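Long-range contacts in putative branched-chain amino acid ABC transporter (Rhodospirillum rubrum ATCC 11170, PDB 3HUT), which probably binds branched-chain or related amino acids outside the cytoplasmic membrane and delivers them to an ABC transporter: residues 246-251 with 333-338; 124-129 with 153-158; 143-148 with 196-201; 202-207 with 229-234; 21-26 with 274-279. One frame throughout, in Å; residues are numbered along the deposited sequence.

Interaction 5 opens first, at 21-26 in the N-terminal lobe, and closes a loop of nearly 250 residues at 274-279. Within that span interaction 2 opens at 124-129; interaction 3 opens at 143-148 before interaction 2 closes at 153-158, so these two cross, and interaction 3 closes only at 196-201. Interaction 4 follows directly, closing a short loop from 202-207 to 229-234. Interaction 1 opens at 246-251, before interaction 5 has closed, and ends at 333-338, so these two cross as well. Interactions 1 to 4 tie together the sheet, helices and loops of the C-terminal lobe, while F251 touches P275 and so connects interaction 1 with interaction 5 across the lobes.

Interaction 1: residues 246-251 with 333-338; sequences RLATAF and KILTRL
Peptide planes are the flat groups through which L247 meets L338. The N of L247 stands 37° above the carbonyl plane of L338 and donates to its O at 3.2 Å, whereas L338 N approaches L247 O (2.8 Å) nearly along the C=O axis. T249 and T336 repeat the exchange, the bond from T336 N to T249 O almost straight at 173°. Between these hydrogen-bonded antiparallel pairs sits the non-hydrogen-bonded pair A248 and R337. On the face bearing L247 and T249, L338 CG is anti to the carbonyl carbon (chi1 -51°), and CD1 beyond it meets L247 CD1 at 3.6 Å and T249 CG2 at 3.9 Å. An alanine in place of L338 would probably strip the T249 methyl of this partner and open a gap beside L247 CD1. On the other face A248 CB touches L335 CB (4.0 Å), and R337 makes a cation-pi contact with W133. Beyond, L335 CD2 packs on A250, and a water lies within hydrogen-bonding distance of A250 O, I334 O and T336 OG1. Past A250 the chain leads toward the other lobe, probably a type I periplasmic binding protein crossover. Four backbone bonds fix the register, while L247, T249 and L338 cover one face.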
# COMPACT_ATOMS: atom_id res chain seq x y z
N ARG A 246 15.56 -9.59 4.47
CA ARG A 246 15.31 -8.65 3.39
C ARG A 246 13.83 -8.54 3.08
O ARG A 246 13.08 -9.51 3.23
CB ARG A 246 16.06 -9.08 2.13
CG ARG A 246 17.54 -8.77 2.19
CD ARG A 246 18.31 -9.50 1.11
NE ARG A 246 19.72 -9.16 1.15
CZ ARG A 246 20.66 -9.74 0.41
NH1 ARG A 246 20.33 -10.71 -0.44
NH2 ARG A 246 21.92 -9.36 0.53
N LEU A 247 13.40 -7.35 2.67
CA LEU A 247 12.01 -7.12 2.33
C LEU A 247 11.90 -5.86 1.49
O LEU A 247 12.80 -5.01 1.50
CB LEU A 247 11.15 -6.96 3.60
CG LEU A 247 11.37 -5.79 4.57
CD1 LEU A 247 11.19 -4.45 3.88
CD2 LEU A 247 10.38 -5.90 5.72
N ALA A 248 10.81 -5.75 0.74
CA ALA A 248 10.57 -4.57 -0.08
C ALA A 248 9.27 -3.93 0.40
O ALA A 248 8.36 -4.63 0.84
CB ALA A 248 10.46 -4.96 -1.55
N THR A 249 9.20 -2.61 0.33
CA THR A 249 7.99 -1.91 0.74
C THR A 249 7.84 -0.63 -0.07
O THR A 249 8.80 -0.13 -0.65
CB THR A 249 8.03 -1.56 2.25
OG1 THR A 249 6.75 -1.09 2.66
CG2 THR A 249 9.07 -0.48 2.53
N ALA A 250 6.62 -0.10 -0.11
CA ALA A 250 6.33 1.12 -0.87
C ALA A 250 6.86 2.35 -0.13
O ALA A 250 7.73 3.05 -0.63
CB ALA A 250 4.83 1.24 -1.10
N PHE A 251 6.33 2.59 1.06
CA PHE A 251 6.74 3.73 1.88
C PHE A 251 7.89 3.37 2.82
O PHE A 251 7.79 2.42 3.59
CB PHE A 251 5.55 4.23 2.70
CG PHE A 251 5.89 5.37 3.64
CD1 PHE A 251 6.46 6.54 3.16
CD2 PHE A 251 5.60 5.27 5.00
CE1 PHE A 251 6.74 7.60 4.02
CE2 PHE A 251 5.89 6.32 5.87
CZ PHE A 251 6.46 7.49 5.37
N LYS A 333 3.91 -0.28 -8.49
CA LYS A 333 4.87 0.67 -7.94
C LYS A 333 6.29 0.13 -7.94
O LYS A 333 6.50 -1.07 -7.96
CB LYS A 333 4.50 1.00 -6.50
CG LYS A 333 3.15 1.64 -6.30
CD LYS A 333 2.95 1.95 -4.83
CE LYS A 333 1.80 2.93 -4.62
NZ LYS A 333 1.63 3.24 -3.19
N ILE A 334 7.26 1.04 -7.93
CA ILE A 334 8.65 0.64 -7.85
C ILE A 334 8.95 0.60 -6.35
O ILE A 334 9.13 1.63 -5.72
CB ILE A 334 9.59 1.66 -8.52
CG1 ILE A 334 9.33 1.69 -10.03
CG2 ILE A 334 11.05 1.29 -8.26
CD1 ILE A 334 10.23 2.65 -10.78
N LEU A 335 8.99 -0.61 -5.79
CA LEU A 335 9.23 -0.78 -4.37
C LEU A 335 10.69 -0.54 -4.00
O LEU A 335 11.57 -0.55 -4.86
CB LEU A 335 8.80 -2.19 -3.94
CG LEU A 335 7.34 -2.52 -4.30
CD1 LEU A 335 7.00 -3.92 -3.83
CD2 LEU A 335 6.40 -1.49 -3.67
N THR A 336 10.94 -0.32 -2.71
CA THR A 336 12.30 -0.08 -2.22
C THR A 336 12.78 -1.29 -1.42
O THR A 336 12.13 -1.70 -0.46
CB THR A 336 12.33 1.17 -1.31
OG1 THR A 336 11.90 2.32 -2.06
CG2 THR A 336 13.73 1.42 -0.77
N ARG A 337 13.90 -1.87 -1.84
CA ARG A 337 14.45 -3.05 -1.18
C ARG A 337 15.25 -2.67 0.06
O ARG A 337 16.09 -1.77 0.01
CB ARG A 337 15.35 -3.82 -2.15
CG ARG A 337 14.62 -4.37 -3.37
CD ARG A 337 15.61 -4.98 -4.35
NE ARG A 337 14.95 -5.60 -5.50
CZ ARG A 337 15.60 -6.20 -6.50
NH1 ARG A 337 16.93 -6.24 -6.49
NH2 ARG A 337 14.94 -6.75 -7.50
N LEU A 338 14.98 -3.37 1.15
CA LEU A 338 15.64 -3.09 2.42
C LEU A 338 16.25 -4.34 3.04
O LEU A 338 15.92 -5.46 2.65
CB LEU A 338 14.62 -2.51 3.41
CG LEU A 338 13.75 -1.34 2.96
CD1 LEU A 338 12.62 -1.13 3.96
CD2 LEU A 338 14.60 -0.08 2.84
O HOH W 1 9.20 2.53 -2.82

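Interaction 2: residues 124-129 with 153-158; sequences AFEGPN and LSSAQA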
# COMPACT_ATOMS: atom_id res chain seq x y z
N ALA A 124 -1.27 -9.08 -3.38
CA ALA A 124 -0.54 -10.02 -4.22
C ALA A 124 0.62 -9.40 -5.01
O ALA A 124 1.56 -10.11 -5.38
CB ALA A 124 -1.50 -10.71 -5.17
N PHE A 125 0.55 -8.10 -5.26
CA PHE A 125 1.57 -7.39 -6.03
C PHE A 125 3.02 -7.67 -5.61
O PHE A 125 3.91 -7.76 -6.45
CB PHE A 125 1.34 -5.88 -5.99
CG PHE A 125 2.36 -5.09 -6.78
CD1 PHE A 125 2.30 -5.04 -8.17
CD2 PHE A 125 3.42 -4.46 -6.13
CE1 PHE A 125 3.27 -4.37 -8.90
CE2 PHE A 125 4.40 -3.79 -6.86
CZ PHE A 125 4.33 -3.75 -8.24
N GLU A 126 3.26 -7.78 -4.31
CA GLU A 126 4.63 -8.02 -3.84
C GLU A 126 5.15 -9.42 -4.18
O GLU A 126 6.36 -9.64 -4.22
CB GLU A 126 4.75 -7.79 -2.33
CG GLU A 126 3.91 -8.73 -1.48
CD GLU A 126 4.18 -8.56 -0.00
OE1 GLU A 126 4.95 -7.64 0.36
OE2 GLU A 126 3.62 -9.33 0.80
N GLY A 127 4.23 -10.36 -4.43
CA GLY A 127 4.64 -11.71 -4.75
C GLY A 127 5.62 -11.79 -5.92
O GLY A 127 6.76 -12.22 -5.75
N PRO A 128 5.18 -11.41 -7.13
CA PRO A 128 6.05 -11.45 -8.30
C PRO A 128 7.29 -10.56 -8.13
O PRO A 128 8.37 -10.89 -8.59
CB PRO A 128 5.14 -10.96 -9.42
CG PRO A 128 3.79 -11.43 -8.98
CD PRO A 128 3.79 -11.10 -7.51
N ASN A 129 7.11 -9.43 -7.46
CA ASN A 129 8.22 -8.52 -7.22
C ASN A 129 9.34 -9.21 -6.45
O ASN A 129 10.51 -9.14 -6.82
CB ASN A 129 7.75 -7.29 -6.44
CG ASN A 129 8.87 -6.31 -6.13
OD1 ASN A 129 9.58 -6.45 -5.13
ND2 ASN A 129 9.05 -5.33 -7.01
N LEU A 153 -2.21 -15.73 1.59
CA LEU A 153 -2.40 -16.75 0.55
C LEU A 153 -2.25 -16.19 -0.86
O LEU A 153 -1.61 -16.81 -1.71
CB LEU A 153 -3.77 -17.40 0.71
CG LEU A 153 -3.98 -18.26 1.96
CD1 LEU A 153 -5.43 -18.72 2.04
CD2 LEU A 153 -3.04 -19.46 1.92
N SER A 154 -2.82 -15.02 -1.11
CA SER A 154 -2.75 -14.42 -2.43
C SER A 154 -1.31 -14.04 -2.80
O SER A 154 -0.88 -14.27 -3.92
CB SER A 154 -3.64 -13.17 -2.51
OG SER A 154 -3.16 -12.16 -1.64
N SER A 155 -0.57 -13.47 -1.85
CA SER A 155 0.80 -13.08 -2.13
C SER A 155 1.72 -14.30 -2.24
O SER A 155 2.62 -14.32 -3.07
CB SER A 155 1.32 -12.12 -1.05
OG SER A 155 1.41 -12.75 0.21
N ALA A 156 1.48 -15.32 -1.43
CA ALA A 156 2.30 -16.53 -1.48
C ALA A 156 2.10 -17.26 -2.80
O ALA A 156 3.05 -17.76 -3.39
CB ALA A 156 1.97 -17.45 -0.30
N GLN A 157 0.85 -17.34 -3.25
CA GLN A 157 0.52 -18.01 -4.50
C GLN A 157 1.15 -17.25 -5.67
O GLN A 157 1.72 -17.86 -6.57
CB GLN A 157 -1.00 -18.09 -4.65
CG GLN A 157 -1.51 -18.67 -5.97
CD GLN A 157 -0.97 -20.05 -6.27
OE1 GLN A 157 -0.79 -20.87 -5.36
NE2 GLN A 157 -0.73 -20.33 -7.54
N ALA A 158 1.05 -15.93 -5.65
CA ALA A 158 1.62 -15.11 -6.71
C ALA A 158 3.14 -15.23 -6.71
O ALA A 158 3.78 -15.25 -7.78
CB ALA A 158 1.20 -13.65 -6.53
O HOH W 2 4.08 -11.95 0.76
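A124, S155 and A158 bury the most surface where the start of the 124-129 segment meets helix 150-165. The CA atoms of A124 and S155 come within 3.9 Å, an approach that such short side chains permit. From A124, CB reaches over to the S154 O at 3.8 Å, while A158 points its CB into the other segment and touches both A124 O (3.7 Å) and P128 CD (3.8 Å). An alanine in place of P128 would remove CG and CD, and would probably open a gap beside the A158 methyl. Next to the proline, G127 brings its CA to 3.7 Å from S155 O; a CB at G127 would run into that oxygen and into the A158 methyl. S155 OG, set between the backbone N and the carbonyl carbon (chi1 65°), accepts from a water at 2.8 Å that also donates to E126 OE2 (2.7 Å), and is hydrogen-bonded to W151 O. The E126 carboxylate is held further by S226 OG and S227 N. Both segments lie on the face of strand 197-201 that bears Y199 and A201, so the contact joins two helices covering one side of the C-terminal lobe's sheet. No direct hydrogen bond links the segments, so close packing of small residues carries the contact, and one water links the E126 carboxylate to the S155 hydroxyl.

Interaction 3: residues 143-148 with 196-201; sequences AVIGVT and QAIYLA
I145 lies alongside L200, the two side chains pointing the same way from neighbouring parallel strands. Its CB starts the contact, 3.7 Å from L200 CD2. With chi1 at -54° CG1 is anti to the carbonyl carbon, and it stays close to the same methyl at 4.0 Å. The chain then runs extended to CD1, which is still 3.8 Å from L200 CD2 and, at the tip, meets I198 CG2 at 4.1 Å. The branch methyl CG2 turns the other way, toward M202, while F210 of helix 204-216 covers both I145 and L200. Beneath these side chains strands 141-147 and 197-201 run parallel, with 169-176 on the far side of 141-147. This 2-1-3 order, with helices on both faces, is that of a Rossmann-like alpha/beta lobe, the unit that occurs twice in type I periplasmic binding proteins. Five backbone bonds join the pair, among them A201 N to I145 O at 2.7 Å and Y199 N to A143 O at 2.8 Å, the latter with an N-H...O angle of 171°. On the opposite face V144 sets CG1 at the edge of the Y199 ring, near its plane. That ring stacks on F159, and its OH is hydrogen-bonded to N130 ND2. Further along the same face, A201 CB rests on G146 CA at 3.8 Å, where a side chain on the glycine would be tight.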
# COMPACT_ATOMS: atom_id res chain seq x y z
N ALA A 143 12.10 -21.99 0.22
CA ALA A 143 11.08 -22.52 1.10
C ALA A 143 10.11 -21.36 1.28
O ALA A 143 10.53 -20.23 1.51
CB ALA A 143 11.70 -22.90 2.45
N VAL A 144 8.82 -21.63 1.15
CA VAL A 144 7.83 -20.58 1.32
C VAL A 144 6.99 -20.88 2.55
O VAL A 144 6.41 -21.96 2.67
CB VAL A 144 6.89 -20.47 0.11
CG1 VAL A 144 5.83 -19.39 0.38
CG2 VAL A 144 7.68 -20.14 -1.16
N ILE A 145 6.95 -19.93 3.47
CA ILE A 145 6.16 -20.08 4.68
C ILE A 145 5.18 -18.92 4.67
O ILE A 145 5.60 -17.76 4.65
CB ILE A 145 7.03 -20.00 5.95
CG1 ILE A 145 8.17 -21.00 5.86
CG2 ILE A 145 6.18 -20.28 7.18
CD1 ILE A 145 9.07 -20.99 7.07
N GLY A 146 3.89 -19.22 4.68
CA GLY A 146 2.90 -18.15 4.64
C GLY A 146 1.69 -18.34 5.54
O GLY A 146 1.23 -19.46 5.76
N VAL A 147 1.18 -17.23 6.06
CA VAL A 147 0.02 -17.24 6.94
C VAL A 147 -1.23 -17.43 6.08
O VAL A 147 -1.27 -17.05 4.91
CB VAL A 147 -0.07 -15.91 7.74
CG1 VAL A 147 -0.29 -14.74 6.80
CG2 VAL A 147 -1.20 -15.99 8.77
N THR A 148 -2.26 -18.04 6.67
CA THR A 148 -3.50 -18.31 5.95
C THR A 148 -4.50 -17.16 5.85
O THR A 148 -5.70 -17.40 5.71
CB THR A 148 -4.21 -19.54 6.54
OG1 THR A 148 -4.31 -19.40 7.96
CG2 THR A 148 -3.44 -20.81 6.21
N GLN A 196 17.74 -23.09 -0.60
CA GLN A 196 18.81 -22.10 -0.54
C GLN A 196 18.39 -20.87 0.25
O GLN A 196 19.22 -20.16 0.81
CB GLN A 196 19.21 -21.65 -1.95
CG GLN A 196 19.62 -22.76 -2.89
CD GLN A 196 19.86 -22.24 -4.29
OE1 GLN A 196 19.09 -21.42 -4.79
NE2 GLN A 196 20.92 -22.71 -4.94
N ALA A 197 17.09 -20.62 0.30
CA ALA A 197 16.58 -19.46 1.03
C ALA A 197 15.14 -19.66 1.45
O ALA A 197 14.49 -20.63 1.05
CB ALA A 197 16.71 -18.21 0.17
N ILE A 198 14.65 -18.73 2.27
CA ILE A 198 13.29 -18.77 2.78
C ILE A 198 12.55 -17.47 2.50
O ILE A 198 13.10 -16.38 2.68
CB ILE A 198 13.30 -18.99 4.31
CG1 ILE A 198 14.07 -20.27 4.65
CG2 ILE A 198 11.86 -19.06 4.84
CD1 ILE A 198 14.27 -20.49 6.14
N TYR A 199 11.31 -17.59 2.05
CA TYR A 199 10.48 -16.42 1.79
C TYR A 199 9.32 -16.48 2.77
O TYR A 199 8.58 -17.47 2.79
CB TYR A 199 9.93 -16.40 0.36
CG TYR A 199 9.06 -15.18 0.13
CD1 TYR A 199 9.61 -13.90 0.07
CD2 TYR A 199 7.67 -15.30 0.05
CE1 TYR A 199 8.81 -12.77 -0.07
CE2 TYR A 199 6.85 -14.16 -0.09
CZ TYR A 199 7.44 -12.90 -0.14
OH TYR A 199 6.65 -11.77 -0.26
N LEU A 200 9.15 -15.44 3.57
CA LEU A 200 8.07 -15.41 4.55
C LEU A 200 6.89 -14.52 4.16
O LEU A 200 7.03 -13.30 4.07
CB LEU A 200 8.60 -14.93 5.91
CG LEU A 200 9.73 -15.77 6.54
CD1 LEU A 200 10.15 -15.14 7.87
CD2 LEU A 200 9.24 -17.20 6.74
N ALA A 201 5.74 -15.14 3.92
CA ALA A 201 4.54 -14.38 3.60
C ALA A 201 3.79 -14.28 4.91
O ALA A 201 2.78 -14.97 5.11
CB ALA A 201 3.71 -15.12 2.56

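Interaction 4: residues 202-207 with 229-234; sequences MAYEDA and LYSPKF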
# COMPACT_ATOMS: atom_id res chain seq x y z
N MSE A 202 4.31 -13.47 5.83
CA MSE A 202 3.66 -13.30 7.12
C MSE A 202 4.03 -11.96 7.75
O MSE A 202 4.88 -11.22 7.24
CB MSE A 202 4.03 -14.45 8.07
CG MSE A 202 5.46 -14.48 8.57
SE MSE A 202 5.79 -16.04 9.71
CE MSE A 202 6.19 -17.28 8.32
N ALA A 203 3.36 -11.64 8.86
CA ALA A 203 3.57 -10.38 9.55
C ALA A 203 4.64 -10.47 10.64
O ALA A 203 4.97 -11.56 11.10
CB ALA A 203 2.25 -9.89 10.15
N TYR A 204 5.14 -9.32 11.05
CA TYR A 204 6.20 -9.26 12.05
C TYR A 204 5.94 -9.97 13.37
O TYR A 204 6.85 -10.59 13.92
CB TYR A 204 6.58 -7.79 12.32
CG TYR A 204 5.48 -6.95 12.92
CD1 TYR A 204 5.24 -6.96 14.30
CD2 TYR A 204 4.69 -6.13 12.12
CE1 TYR A 204 4.24 -6.17 14.86
CE2 TYR A 204 3.69 -5.34 12.67
CZ TYR A 204 3.46 -5.36 14.03
OH TYR A 204 2.48 -4.57 14.58
N GLU A 205 4.71 -9.91 13.88
CA GLU A 205 4.42 -10.55 15.16
C GLU A 205 4.61 -12.06 15.15
O GLU A 205 4.90 -12.66 16.19
CB GLU A 205 3.00 -10.23 15.65
CG GLU A 205 1.91 -10.81 14.79
CD GLU A 205 1.41 -9.83 13.75
OE1 GLU A 205 2.18 -8.93 13.34
OE2 GLU A 205 0.23 -9.98 13.34
N ASP A 206 4.43 -12.69 13.99
CA ASP A 206 4.61 -14.14 13.86
C ASP A 206 6.01 -14.47 13.36
O ASP A 206 6.60 -15.47 13.76
CB ASP A 206 3.58 -14.74 12.89
CG ASP A 206 2.17 -14.73 13.44
OD1 ASP A 206 2.01 -14.82 14.67
OD2 ASP A 206 1.21 -14.65 12.63
N ALA A 207 6.53 -13.62 12.48
CA ALA A 207 7.86 -13.83 11.91
C ALA A 207 9.02 -13.69 12.90
O ALA A 207 9.98 -14.45 12.84
CB ALA A 207 8.07 -12.88 10.74
N LEU A 229 6.32 -7.35 7.30
CA LEU A 229 7.37 -7.48 8.31
C LEU A 229 7.92 -6.11 8.66
O LEU A 229 8.62 -5.95 9.67
CB LEU A 229 8.53 -8.33 7.78
CG LEU A 229 8.27 -9.78 7.36
CD1 LEU A 229 9.56 -10.42 6.86
CD2 LEU A 229 7.72 -10.55 8.54
N TYR A 230 7.59 -5.12 7.84
CA TYR A 230 8.09 -3.76 8.03
C TYR A 230 7.48 -3.00 9.20
O TYR A 230 6.40 -2.42 9.09
CB TYR A 230 7.90 -2.94 6.75
CG TYR A 230 8.60 -1.60 6.79
CD1 TYR A 230 9.97 -1.51 6.98
CD2 TYR A 230 7.88 -0.42 6.60
CE1 TYR A 230 10.63 -0.28 6.97
CE2 TYR A 230 8.52 0.82 6.60
CZ TYR A 230 9.89 0.88 6.78
OH TYR A 230 10.54 2.10 6.76
N SER A 231 8.20 -2.99 10.31
CA SER A 231 7.77 -2.30 11.52
C SER A 231 8.93 -2.29 12.51
O SER A 231 9.71 -3.24 12.57
CB SER A 231 6.58 -3.01 12.15
OG SER A 231 6.32 -2.52 13.46
N PRO A 232 9.06 -1.22 13.29
CA PRO A 232 10.16 -1.23 14.25
C PRO A 232 9.99 -2.41 15.21
O PRO A 232 10.96 -2.94 15.75
CB PRO A 232 10.03 0.14 14.94
CG PRO A 232 8.58 0.49 14.77
CD PRO A 232 8.28 0.02 13.38
N LYS A 233 8.74 -2.85 15.38
CA LYS A 233 8.44 -3.97 16.26
C LYS A 233 9.08 -5.27 15.77
O LYS A 233 9.38 -6.15 16.58
CB LYS A 233 6.92 -4.16 16.40
CG LYS A 233 6.24 -2.97 17.07
CD LYS A 233 4.73 -3.12 17.17
CE LYS A 233 4.30 -4.07 18.29
NZ LYS A 233 4.54 -5.52 17.99
N PHE A 234 9.31 -5.38 14.47
CA PHE A 234 9.93 -6.59 13.92
C PHE A 234 11.30 -6.74 14.56
O PHE A 234 11.71 -7.85 14.93
CB PHE A 234 10.06 -6.48 12.40
CG PHE A 234 10.66 -7.71 11.76
CD1 PHE A 234 10.12 -8.97 12.00
CD2 PHE A 234 11.74 -7.59 10.88
CE1 PHE A 234 10.64 -10.11 11.38
CE2 PHE A 234 12.27 -8.72 10.26
CZ PHE A 234 11.72 -9.98 10.50
O HOH W 3 1.32 -5.27 17.25
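L229 packs its CD2 methyl closely against the 202-207 segment. CD2 is modelled 3.2 Å from A207 CB, a strained distance whose exact value is doubtful, and an equal 3.2 Å from M202 O. That carbonyl oxygen is buried by the contact and has no polar partner in the model, so the methyl group covers it without satisfying it. F234 completes the tight side, its CB 3.7 Å from Y204 CB and its CE1 3.8 Å from A207 CB.

Toward solvent the Y204 ring takes over, and the contact becomes looser and more polar. Its CG lies between the backbone N and the carbonyl carbon (chi1 64°), and the ring beyond is bordered by S231 and K233. S231 CB makes a CH-pi contact over one face, 4.0 Å from the ring centroid, while E205 OE1 stands over the centre of the opposite face. The exposed K233, its chain bent near the tip, brings NZ to the ring edge, 3.2 Å from CE1 of Y204. A water is hydrogen-bonded to Y204 OH at 3.0 Å and accepts a weak bond from K233 NZ. S231 has a second task as N-cap of helix 232-238, its OG accepting from K233 N.

Both segments follow parallel neighbouring strands, 197-201 and 223-225, of the C-terminal lobe's mixed sheet, and lead into helices. Such turns at the C-terminal ends of parallel strands are typical of Rossmann-like lobes, and in binding proteins of this type they generally border the cleft between the lobes.

Interaction 5: residues 21-26 with 274-279; sequences GRVFQE and IPTLFA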
# COMPACT_ATOMS: atom_id res chain seq x y z
N GLY A 21 -8.93 7.89 9.41
CA GLY A 21 -9.49 9.07 8.78
C GLY A 21 -8.71 10.29 9.22
O GLY A 21 -8.51 11.23 8.45
N ARG A 22 -8.26 10.28 10.47
CA ARG A 22 -7.50 11.40 10.99
C ARG A 22 -6.16 11.58 10.28
O ARG A 22 -5.80 12.71 9.93
CB ARG A 22 -7.30 11.25 12.50
CG ARG A 22 -8.56 11.57 13.30
CD ARG A 22 -8.28 11.73 14.80
NE ARG A 22 -7.92 10.48 15.45
CZ ARG A 22 -8.79 9.58 15.91
NH1 ARG A 22 -10.09 9.79 15.80
NH2 ARG A 22 -8.35 8.48 16.51
N VAL A 23 -5.43 10.50 10.03
CA VAL A 23 -4.14 10.63 9.36
C VAL A 23 -4.33 10.96 7.88
O VAL A 23 -3.46 11.54 7.24
CB VAL A 23 -3.25 9.37 9.53
CG1 VAL A 23 -3.03 9.10 11.02
CG2 VAL A 23 -3.87 8.16 8.85
N PHE A 24 -5.49 10.59 7.34
CA PHE A 24 -5.81 10.89 5.95
C PHE A 24 -5.95 12.40 5.83
O PHE A 24 -5.45 13.02 4.89
CB PHE A 24 -7.15 10.25 5.55
CG PHE A 24 -7.04 8.83 5.06
CD1 PHE A 24 -5.83 8.13 5.11
CD2 PHE A 24 -8.16 8.17 4.56
CE1 PHE A 24 -5.74 6.81 4.67
CE2 PHE A 24 -8.08 6.86 4.11
CZ PHE A 24 -6.87 6.17 4.16
N GLN A 25 -6.64 12.99 6.80
CA GLN A 25 -6.87 14.43 6.81
C GLN A 25 -5.58 15.20 7.08
O GLN A 25 -5.37 16.27 6.53
CB GLN A 25 -7.95 14.77 7.85
CG GLN A 25 -8.42 16.21 7.81
CD GLN A 25 -9.80 16.38 8.41
OE1 GLN A 25 -10.07 15.90 9.52
NE2 GLN A 25 -10.69 17.07 7.69
N GLU A 26 -4.72 14.65 7.93
CA GLU A 26 -3.45 15.31 8.23
C GLU A 26 -2.60 15.36 6.95
O GLU A 26 -2.03 16.39 6.60
CB GLU A 26 -2.70 14.57 9.33
CG GLU A 26 -3.39 14.58 10.68
CD GLU A 26 -2.54 13.96 11.78
OE1 GLU A 26 -1.94 12.90 11.54
OE2 GLU A 26 -2.49 14.53 12.89
N ILE A 274 5.25 10.35 13.79
CA ILE A 274 5.79 9.72 12.59
C ILE A 274 4.63 9.32 11.68
O ILE A 274 3.64 8.76 12.13
CB ILE A 274 6.62 8.45 12.94
CG1 ILE A 274 5.80 7.47 13.79
CG2 ILE A 274 7.88 8.84 13.68
CD1 ILE A 274 4.92 6.50 13.01
N PRO A 275 4.74 9.64 10.37
CA PRO A 275 3.64 9.27 9.47
C PRO A 275 3.61 7.76 9.29
O PRO A 275 4.66 7.12 9.25
CB PRO A 275 4.00 9.99 8.18
CG PRO A 275 5.50 9.98 8.19
CD PRO A 275 5.82 10.32 9.64
N THR A 276 2.41 7.21 9.18
CA THR A 276 2.25 5.78 8.98
C THR A 276 2.12 5.52 7.49
O THR A 276 2.08 6.46 6.69
CB THR A 276 0.97 5.26 9.66
OG1 THR A 276 -0.17 5.90 9.05
CG2 THR A 276 0.98 5.58 11.16
N LEU A 277 2.05 4.25 7.11
CA LEU A 277 1.92 3.89 5.70
C LEU A 277 0.57 4.39 5.18
O LEU A 277 0.45 4.75 4.01
CB LEU A 277 2.04 2.37 5.52
CG LEU A 277 0.89 1.44 5.89
CD1 LEU A 277 -0.08 1.32 4.72
CD2 LEU A 277 1.45 0.06 6.22
N PHE A 278 -0.44 4.42 6.04
CA PHE A 278 -1.75 4.90 5.63
C PHE A 278 -1.69 6.40 5.37
O PHE A 278 -2.27 6.91 4.40
CB PHE A 278 -2.77 4.56 6.72
CG PHE A 278 -2.92 3.08 6.95
CD1 PHE A 278 -3.67 2.31 6.07
CD2 PHE A 278 -2.25 2.46 8.00
CE1 PHE A 278 -3.74 0.92 6.23
CE2 PHE A 278 -2.32 1.08 8.16
CZ PHE A 278 -3.07 0.31 7.27
N ALA A 279 -0.97 7.12 6.23
CA ALA A 279 -0.82 8.56 6.05
C ALA A 279 -0.09 8.82 4.73
O ALA A 279 -0.43 9.74 3.99
CB ALA A 279 -0.04 9.14 7.21
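V23 and A279 meet where helix 18-37, the first of the N-terminal lobe, packs beside the capped start of helix 277-296, an element that rejoins this lobe late in the chain. Their CB atoms stand 4.0 Å apart. With CG1 of V23 anti to the carbonyl carbon (chi1 -58°), CG2 falls between the backbone N and the carbonyl carbon and reaches into the first turn of the other helix, 4.0 Å from A279 N and 4.3 Å from F278 CB. T276 OG1 is a neighbour of the same methyl, and this hydroxyl has its own work to do: as the N-cap it accepts from A279 N at 3.2 Å, with an N-H...O angle of 160°.

F24 approaches from the same helix with the rim of its ring. Its CE1 comes to 3.5 Å from F278 O, which sits at the ring edge, near the ring plane, and F278 CB is 4.3 Å from the same carbon. Elsewhere the F24 ring is packed against Y9 and L11 of strand 5-11 and against P102 and T103. The F278 ring heads away from the 21-26 segment; L277 CD1 covers the centre of one face at 3.8 Å, and Y20 meets the ring edge-to-face. A weak hydrogen bond between E26 OE1 and Y267 OH adds a link to helix 258-271.

No hydrogen bond crosses between 21-26 and 274-279. Apolar contact holds them together, and the capping bond of T276 OG1 stays within its own segment, while the aromatic C-H edge of F24 is likely to suit the partly negative F278 oxygen.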